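Local coordinates for protein copper-transporting ATPase (Sulfolobus solfataricus, PDB 2YJ3) that probably couples ATP hydrolysis to heavy-metal transport across the cell membrane as a type IB P-type ATPase, represented here by its catalytic domain, at residues Ser53-Tyr58 / Val121-Glu126; Leu202-Gly207 / Thr245-Ile250; Ser4-Met9 / Gly13-Asn18; Phe91-Ile94 / Gly98-Gly101. The protein carries 1 engineered substitution. All blocks are in the same frame, centred on the assembly; numbering follows the deposited sequence.

Contact 1: residues Ser53-Tyr58 / Val121-Glu126; sequences SLSLAY and VYINGE
S55 brings the helix closest to the strand, its CA standing 7.4 Å from the CA of V121. A small residue suits this closest approach of the two backbones, its OG lying 4.0 Å from CD1 of I123. On the same residue the backbone O looks toward CG1 of V121, a looser approach at 4.4 Å. L56 then turns the other way, into Y77 and A78 of helix 69-81. One step beyond A57, Y58 comes back to the strand. Its ring offers an edge: CD2 meets CD1 of I123 at 3.8 Å, with the methyl lying near the ring plane, and the two side chains run about perpendicular to each other. L54, one helical turn earlier, lays its CD1 over one face of the same ring, so leucine and isoleucine hold the tyrosine from two directions. On the strand, I123 reaches out through CG1, which stands anti to its own carbonyl carbon (chi1 -66°), and this carries CD1 between the serine and the tyrosine. I123 also opens a type I' turn, in which N124 and G125 adopt the positive phi values that asparagine and glycine accept readily. Helix 53-63 thus packs across the antiparallel sheet of the nucleotide-binding domain; the axes of helix 53-58 and strand 121-123 approach to 9.4 Å, their directions 100° apart. No hydrogen bond joins the segments: cohesion here is apolar, while the polar end of the Y58 ring is fixed outside the contact, its OH hydrogen-bonded to NZ of K106.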
loop_
_atom_site.group_PDB
_atom_site.type_symbol
_atom_site.label_atom_id
_atom_site.label_comp_id
_atom_site.label_asym_id
_atom_site.label_seq_id
_atom_site.Cartn_x
_atom_site.Cartn_y
_atom_site.Cartn_z
ATOM N N SER A 53 28.522 -4.168 2.699
ATOM C CA SER A 53 28.111 -3.724 1.362
ATOM C C SER A 53 28.030 -4.873 0.341
ATOM O O SER A 53 27.244 -4.819 -0.602
ATOM C CB SER A 53 29.035 -2.591 0.861
ATOM O OG SER A 53 28.878 -1.404 1.661
ATOM N N LEU A 54 28.825 -5.925 0.535
ATOM C CA LEU A 54 28.711 -7.113 -0.320
ATOM C C LEU A 54 27.328 -7.748 -0.148
ATOM O O LEU A 54 26.690 -8.132 -1.116
ATOM C CB LEU A 54 29.813 -8.138 -0.002
ATOM C CG LEU A 54 29.816 -9.425 -0.848
ATOM C CD1 LEU A 54 29.898 -9.130 -2.325
ATOM C CD2 LEU A 54 30.950 -10.369 -0.425
ATOM N N SER A 55 26.875 -7.845 1.096
ATOM C CA SER A 55 25.552 -8.368 1.389
ATOM C C SER A 55 24.490 -7.527 0.726
ATOM O O SER A 55 23.512 -8.042 0.168
ATOM C CB SER A 55 25.316 -8.405 2.899
ATOM O OG SER A 55 26.174 -9.352 3.501
ATOM N N LEU A 56 24.687 -6.220 0.802
ATOM C CA LEU A 56 23.786 -5.258 0.177
ATOM C C LEU A 56 23.685 -5.540 -1.321
ATOM O O LEU A 56 22.589 -5.607 -1.880
ATOM C CB LEU A 56 24.299 -3.826 0.439
ATOM C CG LEU A 56 23.533 -2.654 -0.195
ATOM C CD1 LEU A 56 22.037 -2.773 0.079
ATOM C CD2 LEU A 56 24.105 -1.277 0.274
ATOM N N ALA A 57 24.831 -5.727 -1.967
ATOM C CA ALA A 57 24.861 -5.948 -3.411
ATOM C C ALA A 57 24.196 -7.271 -3.770
ATOM O O ALA A 57 23.584 -7.389 -4.826
ATOM C CB ALA A 57 26.284 -5.937 -3.918
ATOM N N TYR A 58 24.348 -8.273 -2.905
ATOM C CA TYR A 58 23.748 -9.573 -3.142
ATOM C C TYR A 58 22.233 -9.469 -3.069
ATOM O O TYR A 58 21.530 -9.919 -3.955
ATOM C CB TYR A 58 24.261 -10.601 -2.125
ATOM C CG TYR A 58 25.642 -11.158 -2.425
ATOM C CD1 TYR A 58 26.237 -10.955 -3.663
ATOM C CD2 TYR A 58 26.347 -11.889 -1.466
ATOM C CE1 TYR A 58 27.492 -11.451 -3.943
ATOM C CE2 TYR A 58 27.609 -12.398 -1.741
ATOM C CZ TYR A 58 28.169 -12.185 -2.989
ATOM O OH TYR A 58 29.418 -12.691 -3.299
ATOM N N VAL A 121 18.540 -10.960 5.059
ATOM C CA VAL A 121 19.284 -11.489 3.923
ATOM C C VAL A 121 20.040 -12.728 4.409
ATOM O O VAL A 121 20.785 -12.657 5.386
ATOM C CB VAL A 121 20.297 -10.485 3.382
ATOM C CG1 VAL A 121 21.047 -11.088 2.203
ATOM C CG2 VAL A 121 19.614 -9.140 3.015
ATOM N N TYR A 122 19.838 -13.861 3.741
ATOM C CA TYR A 122 20.572 -15.076 4.070
ATOM C C TYR A 122 21.577 -15.386 2.996
ATOM O O TYR A 122 21.317 -15.181 1.798
ATOM C CB TYR A 122 19.630 -16.262 4.193
ATOM C CG TYR A 122 18.633 -16.100 5.299
ATOM C CD1 TYR A 122 17.534 -15.273 5.144
ATOM C CD2 TYR A 122 18.795 -16.762 6.496
ATOM C CE1 TYR A 122 16.625 -15.112 6.165
ATOM C CE2 TYR A 122 17.887 -16.618 7.514
ATOM C CZ TYR A 122 16.805 -15.788 7.344
ATOM O OH TYR A 122 15.894 -15.634 8.357
ATOM N N ILE A 123 22.727 -15.882 3.422
ATOM C CA ILE A 123 23.704 -16.372 2.479
ATOM C C ILE A 123 24.071 -17.771 2.897
ATOM O O ILE A 123 24.652 -17.982 3.967
ATOM C CB ILE A 123 24.971 -15.523 2.426
ATOM C CG1 ILE A 123 24.671 -14.111 1.882
ATOM C CG2 ILE A 123 26.007 -16.222 1.549
ATOM C CD1 ILE A 123 25.818 -13.108 2.134
ATOM N N ASN A 124 23.708 -18.725 2.042
ATOM C CA ASN A 124 23.904 -20.129 2.320
ATOM C C ASN A 124 23.304 -20.543 3.656
ATOM O O ASN A 124 23.881 -21.343 4.375
ATOM C CB ASN A 124 25.389 -20.476 2.243
ATOM C CG ASN A 124 25.910 -20.434 0.819
ATOM O OD1 ASN A 124 25.133 -20.358 -0.129
ATOM N ND2 ASN A 124 27.224 -20.490 0.663
ATOM N N GLY A 125 22.132 -19.997 3.969
ATOM C CA GLY A 125 21.361 -20.454 5.110
ATOM C C GLY A 125 21.517 -19.586 6.352
ATOM O O GLY A 125 20.753 -19.711 7.316
ATOM N N GLU A 126 22.507 -18.703 6.329
ATOM C CA GLU A 126 22.852 -17.894 7.496
ATOM C C GLU A 126 22.373 -16.442 7.360
ATOM O O GLU A 126 22.738 -15.753 6.406
ATOM C CB GLU A 126 24.368 -17.911 7.689
ATOM C CG GLU A 126 24.876 -16.909 8.712
ATOM C CD GLU A 126 26.392 -16.924 8.864
ATOM O OE1 GLU A 126 27.090 -16.992 7.820
ATOM O OE2 GLU A 126 26.881 -16.860 10.026
#

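Contact 2: residues Leu202-Gly207 / Thr245-Ile250; sequences LMIGDG and TLLGLI
I204 and L246 bury the most surface here, and they meet end on, CD1 of the isoleucine against CD2 of the leucine at 3.5 Å, a tighter fit than carbons usually make. I204 points from its strand toward the helix, and its extended outer chain (chi2 -178°) delivers CD1 as far out as the side chain can go. From the other side L246 sends its CG anti to the backbone N (chi1 172°), which tips one methyl of the fork at the isoleucine; the same CD2 lies 4.1 Å from CG1 of I204. Branched aliphatic residues suit a gap in which the nearest CA atoms, those of I204 and L246, are still 9.8 Å apart. L247 adds a smaller share, its CD1 reaching 4.2 Å from CD1 of I204, so that the isoleucine tip meets two leucines. V221 touches both I204 and L246, while F33 lies against I204 and L247, extending the apolar layer onto the strands that flank 201-205. This is the interior between the largely parallel sheet of the HAD-like phosphorylation domain and the helix 243-250 that packs on it. Past I204 the strand runs into G205, D206 and G207, the start of the GDGVND sequence characteristic of P-type ATPases; D210 accepts backbone N-H bonds from D206 and G207 and shapes that loop. Dispersion and the exclusion of water therefore account for the contact, which contains no polar bond, and it seats the strand whose end leads to the ATP-binding residue N209.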
loop_
_atom_site.group_PDB
_atom_site.type_symbol
_atom_site.label_atom_id
_atom_site.label_comp_id
_atom_site.label_asym_id
_atom_site.label_seq_id
_atom_site.Cartn_x
_atom_site.Cartn_y
_atom_site.Cartn_z
ATOM N N LEU A 202 -17.502 3.929 2.083
ATOM C CA LEU A 202 -16.715 4.165 0.892
ATOM C C LEU A 202 -15.304 3.757 1.228
ATOM O O LEU A 202 -14.761 4.152 2.263
ATOM C CB LEU A 202 -16.776 5.635 0.502
ATOM C CG LEU A 202 -15.962 6.096 -0.707
ATOM C CD1 LEU A 202 -16.586 7.365 -1.305
ATOM C CD2 LEU A 202 -14.514 6.322 -0.324
ATOM N N MET A 203 -14.697 2.955 0.370
ATOM C CA MET A 203 -13.382 2.462 0.708
ATOM C C MET A 203 -12.369 2.767 -0.359
ATOM O O MET A 203 -12.662 2.656 -1.537
ATOM C CB MET A 203 -13.405 0.961 0.975
ATOM C CG MET A 203 -12.034 0.451 1.348
ATOM S SD MET A 203 -11.977 -1.277 1.823
ATOM C CE MET A 203 -10.228 -1.464 2.181
ATOM N N ILE A 204 -11.162 3.116 0.074
ATOM C CA ILE A 204 -10.068 3.424 -0.829
ATOM C C ILE A 204 -8.936 2.444 -0.589
ATOM O O ILE A 204 -8.439 2.339 0.533
ATOM C CB ILE A 204 -9.559 4.839 -0.560
ATOM C CG1 ILE A 204 -10.747 5.795 -0.516
ATOM C CG2 ILE A 204 -8.520 5.234 -1.593
ATOM C CD1 ILE A 204 -10.368 7.226 -0.297
ATOM N N GLY A 205 -8.519 1.740 -1.639
ATOM C CA GLY A 205 -7.518 0.690 -1.506
ATOM C C GLY A 205 -6.664 0.472 -2.741
ATOM O O GLY A 205 -6.791 1.180 -3.757
ATOM N N ASP A 206 -5.785 -0.520 -2.656
ATOM C CA ASP A 206 -4.806 -0.779 -3.705
ATOM C C ASP A 206 -5.430 -1.486 -4.904
ATOM O O ASP A 206 -4.940 -1.360 -6.027
ATOM C CB ASP A 206 -3.637 -1.597 -3.155
ATOM C CG ASP A 206 -4.077 -2.936 -2.599
ATOM O OD1 ASP A 206 -4.338 -3.854 -3.406
ATOM O OD2 ASP A 206 -4.165 -3.063 -1.356
ATOM N N GLY A 207 -6.507 -2.229 -4.667
ATOM C CA GLY A 207 -7.263 -2.817 -5.759
ATOM C C GLY A 207 -6.952 -4.282 -5.997
ATOM O O GLY A 207 -7.571 -4.925 -6.854
ATOM N N THR A 245 -7.831 15.254 -4.313
ATOM C CA THR A 245 -8.918 15.582 -5.217
ATOM C C THR A 245 -10.134 14.680 -5.001
ATOM O O THR A 245 -11.274 15.078 -5.247
ATOM C CB THR A 245 -8.433 15.508 -6.673
ATOM O OG1 THR A 245 -7.453 16.533 -6.892
ATOM C CG2 THR A 245 -9.593 15.700 -7.649
ATOM N N LEU A 246 -9.899 13.461 -4.538
ATOM C CA LEU A 246 -11.019 12.580 -4.232
ATOM C C LEU A 246 -11.695 13.053 -2.960
ATOM O O LEU A 246 -12.925 13.093 -2.869
ATOM C CB LEU A 246 -10.551 11.138 -4.064
ATOM C CG LEU A 246 -11.638 10.203 -3.550
ATOM C CD1 LEU A 246 -12.760 10.123 -4.571
ATOM C CD2 LEU A 246 -11.052 8.829 -3.295
ATOM N N LEU A 247 -10.878 13.413 -1.977
ATOM C CA LEU A 247 -11.379 13.843 -0.682
ATOM C C LEU A 247 -11.986 15.226 -0.830
ATOM O O LEU A 247 -12.902 15.604 -0.097
ATOM C CB LEU A 247 -10.251 13.848 0.355
ATOM C CG LEU A 247 -9.908 12.522 1.043
ATOM C CD1 LEU A 247 -10.034 11.352 0.079
ATOM C CD2 LEU A 247 -8.518 12.562 1.680
ATOM N N GLY A 248 -11.470 15.979 -1.794
ATOM C CA GLY A 248 -12.049 17.261 -2.137
ATOM C C GLY A 248 -13.484 17.034 -2.550
ATOM O O GLY A 248 -14.405 17.581 -1.951
ATOM N N LEU A 249 -13.667 16.205 -3.574
ATOM C CA LEU A 249 -14.996 15.841 -4.045
ATOM C C LEU A 249 -15.886 15.444 -2.868
ATOM O O LEU A 249 -16.923 16.064 -2.627
ATOM C CB LEU A 249 -14.907 14.686 -5.053
ATOM C CG LEU A 249 -16.161 14.303 -5.856
ATOM C CD1 LEU A 249 -15.902 13.057 -6.681
ATOM C CD2 LEU A 249 -17.395 14.089 -4.973
ATOM N N ILE A 250 -15.484 14.405 -2.143
ATOM C CA ILE A 250 -16.288 13.922 -1.025
ATOM C C ILE A 250 -16.662 15.073 -0.091
ATOM O O ILE A 250 -17.829 15.236 0.259
ATOM C CB ILE A 250 -15.572 12.798 -0.228
#

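Contact 3: residues Ser4-Met9 / Gly13-Asn18; sequences SLYEKM and GMIIKN
M9 is the large bump of this contact, dropped into a hollow walled by I16 and M14. Its CB and CG press on the isoleucine, CG1 of I16 lying 3.5 Å from CB of M9, while the chain folds back at chi2 (-54°) and chi3 and swings CE of M9 over to SD of M14, an unusually close 3.2 Å. Flexible, unbranched methionine can follow such a bent hollow, and L249 of helix 243-250 lies against both methionines. Behind this the helix ends in a Schellman motif: G13 is its C-prime residue, with the positive phi that glycine accepts easily, and N of M14 donates to O of M9 at 2.8 Å from above the carbonyl plane. An alanine in place of M9 is likely to leave a gap beside CG1 of I16 and SD of M14 and to cost L249 one of its methionine neighbours. Y6 covers the other shoulder, turning the edge of its ring to O of I16, with CE1 of Y6 3.7 Å from that oxygen, and running alongside I15. Between backbones, a water fills the groove, donating to O of Y6 and O of M14 and accepting from N of I16. At the helix start, OG of S4 caps N of E7.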
loop_
_atom_site.group_PDB
_atom_site.type_symbol
_atom_site.label_atom_id
_atom_site.label_comp_id
_atom_site.label_asym_id
_atom_site.label_seq_id
_atom_site.Cartn_x
_atom_site.Cartn_y
_atom_site.Cartn_z
ATOM N N SER A 4 -20.556 15.696 -19.979
ATOM C CA SER A 4 -20.859 14.313 -19.589
ATOM C C SER A 4 -20.115 13.978 -18.314
ATOM O O SER A 4 -18.917 14.238 -18.186
ATOM C CB SER A 4 -20.498 13.290 -20.669
ATOM O OG SER A 4 -19.482 12.412 -20.218
ATOM N N LEU A 5 -20.835 13.413 -17.359
ATOM C CA LEU A 5 -20.232 13.063 -16.093
ATOM C C LEU A 5 -18.945 12.268 -16.323
ATOM O O LEU A 5 -17.910 12.559 -15.723
ATOM C CB LEU A 5 -21.218 12.254 -15.252
ATOM C CG LEU A 5 -21.016 12.313 -13.737
ATOM C CD1 LEU A 5 -21.737 13.525 -13.161
ATOM C CD2 LEU A 5 -21.499 11.028 -13.072
ATOM N N TYR A 6 -18.996 11.272 -17.200
ATOM C CA TYR A 6 -17.837 10.402 -17.368
ATOM C C TYR A 6 -16.622 11.203 -17.794
ATOM O O TYR A 6 -15.522 10.977 -17.293
ATOM C CB TYR A 6 -18.100 9.262 -18.361
ATOM C CG TYR A 6 -16.877 8.397 -18.564
ATOM C CD1 TYR A 6 -16.518 7.428 -17.631
ATOM C CD2 TYR A 6 -16.073 8.555 -19.675
ATOM C CE1 TYR A 6 -15.388 6.638 -17.813
ATOM C CE2 TYR A 6 -14.933 7.780 -19.856
ATOM C CZ TYR A 6 -14.599 6.830 -18.924
ATOM O OH TYR A 6 -13.476 6.063 -19.126
ATOM N N GLU A 7 -16.817 12.144 -18.713
ATOM C CA GLU A 7 -15.699 12.968 -19.197
ATOM C C GLU A 7 -15.244 14.005 -18.170
ATOM O O GLU A 7 -14.051 14.245 -18.006
ATOM C CB GLU A 7 -16.028 13.619 -20.545
ATOM C CG GLU A 7 -16.034 12.619 -21.710
ATOM C CD GLU A 7 -16.796 13.111 -22.942
ATOM O OE1 GLU A 7 -16.179 13.760 -23.818
ATOM O OE2 GLU A 7 -18.010 12.830 -23.036
ATOM N N LYS A 8 -16.194 14.600 -17.461
ATOM C CA LYS A 8 -15.852 15.536 -16.397
ATOM C C LYS A 8 -14.986 14.861 -15.324
ATOM O O LYS A 8 -14.003 15.432 -14.856
ATOM C CB LYS A 8 -17.121 16.125 -15.772
ATOM N N MET A 9 -15.347 13.637 -14.946
ATOM C CA MET A 9 -14.581 12.909 -13.928
ATOM C C MET A 9 -13.190 12.516 -14.388
ATOM O O MET A 9 -12.236 12.575 -13.610
ATOM C CB MET A 9 -15.351 11.692 -13.434
ATOM C CG MET A 9 -16.628 12.058 -12.684
ATOM S SD MET A 9 -16.354 13.214 -11.314
ATOM C CE MET A 9 -15.177 12.306 -10.322
ATOM N N GLY A 13 -9.111 13.173 -13.132
ATOM C CA GLY A 13 -8.362 11.965 -12.866
ATOM C C GLY A 13 -9.126 10.891 -12.106
ATOM O O GLY A 13 -8.536 10.131 -11.345
ATOM N N MET A 14 -10.436 10.831 -12.307
ATOM C CA MET A 14 -11.238 9.716 -11.810
ATOM C C MET A 14 -11.962 9.010 -12.957
ATOM O O MET A 14 -12.553 9.652 -13.836
ATOM C CB MET A 14 -12.244 10.184 -10.760
ATOM C CG MET A 14 -11.587 10.650 -9.463
ATOM S SD MET A 14 -12.679 11.595 -8.383
ATOM C CE MET A 14 -11.497 12.692 -7.600
ATOM N N ILE A 15 -11.881 7.684 -12.951
ATOM C CA ILE A 15 -12.623 6.829 -13.883
ATOM C C ILE A 15 -13.798 6.212 -13.159
ATOM O O ILE A 15 -13.607 5.414 -12.244
ATOM C CB ILE A 15 -11.758 5.660 -14.372
ATOM C CG1 ILE A 15 -10.455 6.175 -14.961
ATOM C CG2 ILE A 15 -12.520 4.807 -15.376
ATOM C CD1 ILE A 15 -9.579 5.085 -15.526
ATOM N N ILE A 16 -15.009 6.577 -13.562
ATOM C CA ILE A 16 -16.205 6.082 -12.902
ATOM C C ILE A 16 -16.856 4.935 -13.667
ATOM O O ILE A 16 -16.726 4.828 -14.888
ATOM C CB ILE A 16 -17.245 7.187 -12.709
ATOM C CG1 ILE A 16 -16.561 8.522 -12.432
ATOM C CG2 ILE A 16 -18.182 6.820 -11.569
ATOM C CD1 ILE A 16 -16.520 8.894 -10.965
ATOM N N LYS A 17 -17.568 4.089 -12.929
ATOM C CA LYS A 17 -18.198 2.895 -13.474
ATOM C C LYS A 17 -19.673 3.140 -13.797
ATOM O O LYS A 17 -20.173 2.727 -14.849
ATOM C CB LYS A 17 -18.053 1.756 -12.470
ATOM C CG LYS A 17 -18.762 0.478 -12.852
ATOM C CD LYS A 17 -18.638 -0.539 -11.731
ATOM C CE LYS A 17 -19.493 -0.145 -10.538
ATOM N NZ LYS A 17 -20.933 -0.505 -10.744
ATOM N N ASN A 18 -20.365 3.815 -12.884
ATOM C CA ASN A 18 -21.761 4.180 -13.083
ATOM C C ASN A 18 -22.051 5.559 -12.492
ATOM O O ASN A 18 -21.501 5.925 -11.454
ATOM C CB ASN A 18 -22.687 3.132 -12.459
HETATM O O HOH W 1 -14.564 8.886 -15.487
#

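Contact 4: residues Phe91-Ile94 / Gly98-Gly101; sequences FKEI and GVRG
K92 and R100 face each other as a hydrogen-bonded antiparallel pair: N of K92 donates to O of R100 and N of R100 to O of K92, both at 2.9 Å. Two residues on, I94 and G98 repeat the pattern with two straight bonds, N of I94 to O of G98 at 3.0 Å (163°) and N of G98 back to O of I94 (165°). Between them E93 and V99 form the non-hydrogen-bonded pair. Glycine suits position 98 because the backbone is almost fully extended there, and I94 lays its CG2 3.6 Å from O of G98. F91 closes the other end, its CA-H directed at O of R100 (3.3 Å). With CG anti to the backbone N (chi1 176°), its ring swings across the strand and meets V99 at about a right angle, although the closest carbon distance there is too short to be trusted. The F91 side chain also packs on V62 of helix 53-63. These strands make the beta hairpin at the border of the six-stranded antiparallel sheet of the nucleotide-binding domain, and G98 appears to be the second glycine of the GxG sequence known from type IB pumps. Replacing F91 by a serine would probably strip V62 of its aromatic cover and open a gap between hairpin and helix. Further out, V99 packs on V62 and lies near E63, which binds ATP and AMP. E93 turns its OE1 to the edge of the F91 ring while OE2 bonds to OG of S66, which holds the carboxylate close to the nucleotide-binding H68. On the opposite face R100 rests on I107 and E109 of strand 106-111.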
loop_
_atom_site.group_PDB
_atom_site.type_symbol
_atom_site.label_atom_id
_atom_site.label_comp_id
_atom_site.label_asym_id
_atom_site.label_seq_id
_atom_site.Cartn_x
_atom_site.Cartn_y
_atom_site.Cartn_z
ATOM N N PHE A 91 16.840 -17.807 -10.207
ATOM C CA PHE A 91 15.924 -16.949 -9.478
ATOM C C PHE A 91 14.632 -17.693 -9.170
ATOM O O PHE A 91 14.132 -18.467 -9.990
ATOM C CB PHE A 91 15.628 -15.700 -10.282
ATOM C CG PHE A 91 14.622 -14.799 -9.650
ATOM C CD1 PHE A 91 14.979 -13.983 -8.582
ATOM C CD2 PHE A 91 13.325 -14.738 -10.138
ATOM C CE1 PHE A 91 14.060 -13.141 -8.022
ATOM C CE2 PHE A 91 12.392 -13.898 -9.573
ATOM C CZ PHE A 91 12.753 -13.090 -8.520
ATOM N N LYS A 92 14.099 -17.454 -7.983
ATOM C CA LYS A 92 12.796 -17.965 -7.592
ATOM C C LYS A 92 12.112 -16.912 -6.728
ATOM O O LYS A 92 12.747 -16.280 -5.879
ATOM C CB LYS A 92 12.941 -19.289 -6.839
ATOM C CG LYS A 92 11.635 -19.942 -6.414
ATOM C CD LYS A 92 11.442 -21.344 -7.046
ATOM C CE LYS A 92 10.800 -21.267 -8.462
ATOM N NZ LYS A 92 10.552 -22.606 -9.102
ATOM N N GLU A 93 10.826 -16.697 -6.954
ATOM C CA GLU A 93 10.080 -15.744 -6.148
ATOM C C GLU A 93 8.760 -16.298 -5.622
ATOM O O GLU A 93 8.018 -16.966 -6.340
ATOM C CB GLU A 93 9.793 -14.481 -6.956
ATOM C CG GLU A 93 9.053 -13.416 -6.161
ATOM C CD GLU A 93 8.840 -12.126 -6.942
ATOM O OE1 GLU A 93 8.921 -12.150 -8.196
ATOM O OE2 GLU A 93 8.579 -11.090 -6.291
ATOM N N ILE A 94 8.463 -16.004 -4.364
ATOM C CA ILE A 94 7.099 -16.149 -3.871
ATOM C C ILE A 94 6.580 -14.778 -3.420
ATOM O O ILE A 94 6.969 -14.259 -2.364
ATOM C CB ILE A 94 6.985 -17.197 -2.760
ATOM C CG1 ILE A 94 5.814 -16.850 -1.844
ATOM C CG2 ILE A 94 8.286 -17.300 -1.986
ATOM C CD1 ILE A 94 5.492 -17.911 -0.870
ATOM N N GLY A 98 9.151 -13.541 -0.190
ATOM C CA GLY A 98 10.580 -13.720 -0.362
ATOM C C GLY A 98 11.106 -14.056 -1.739
ATOM O O GLY A 98 10.384 -14.506 -2.628
ATOM N N VAL A 99 12.404 -13.860 -1.911
ATOM C CA VAL A 99 13.032 -14.118 -3.191
ATOM C C VAL A 99 14.316 -14.916 -2.975
ATOM O O VAL A 99 14.857 -14.931 -1.869
ATOM C CB VAL A 99 13.273 -12.784 -3.940
ATOM C CG1 VAL A 99 14.478 -12.018 -3.372
ATOM C CG2 VAL A 99 13.433 -13.028 -5.378
ATOM N N ARG A 100 14.801 -15.595 -4.011
ATOM C CA ARG A 100 16.005 -16.417 -3.866
ATOM C C ARG A 100 16.780 -16.503 -5.167
ATOM O O ARG A 100 16.197 -16.398 -6.245
ATOM C CB ARG A 100 15.649 -17.831 -3.407
ATOM C CG ARG A 100 16.879 -18.704 -3.215
ATOM C CD ARG A 100 16.552 -20.167 -2.883
ATOM N NE ARG A 100 16.026 -20.898 -4.031
ATOM C CZ ARG A 100 16.748 -21.286 -5.082
ATOM N NH1 ARG A 100 18.045 -21.011 -5.155
ATOM N NH2 ARG A 100 16.165 -21.950 -6.075
ATOM N N GLY A 101 18.090 -16.717 -5.075
ATOM C CA GLY A 101 18.923 -16.817 -6.261
ATOM C C GLY A 101 20.360 -17.187 -5.948
ATOM O O GLY A 101 20.791 -17.135 -4.801
#

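In the fold
Contacts 1 and 4 lie in the nucleotide-binding domain, their centres 13 Å apart, and both reach its antiparallel sheet; along the chain contact 4 is nested inside the loop that contact 1 closes. Helix 53-63 serves both, packing through its first half on strand 119-123 and through its second against the hairpin 91-103. Contact 3 comes first in the chain and contact 2 last, yet they touch, M9 and M14 meeting helix 243-250, and both reach the mixed sheet of the phosphorylation domain. That sheet thereby gathers both ends of the modelled chain. Contacts 1 and 2 have centres about 40 Å apart, consistent with two lobes that bind nucleotide between them.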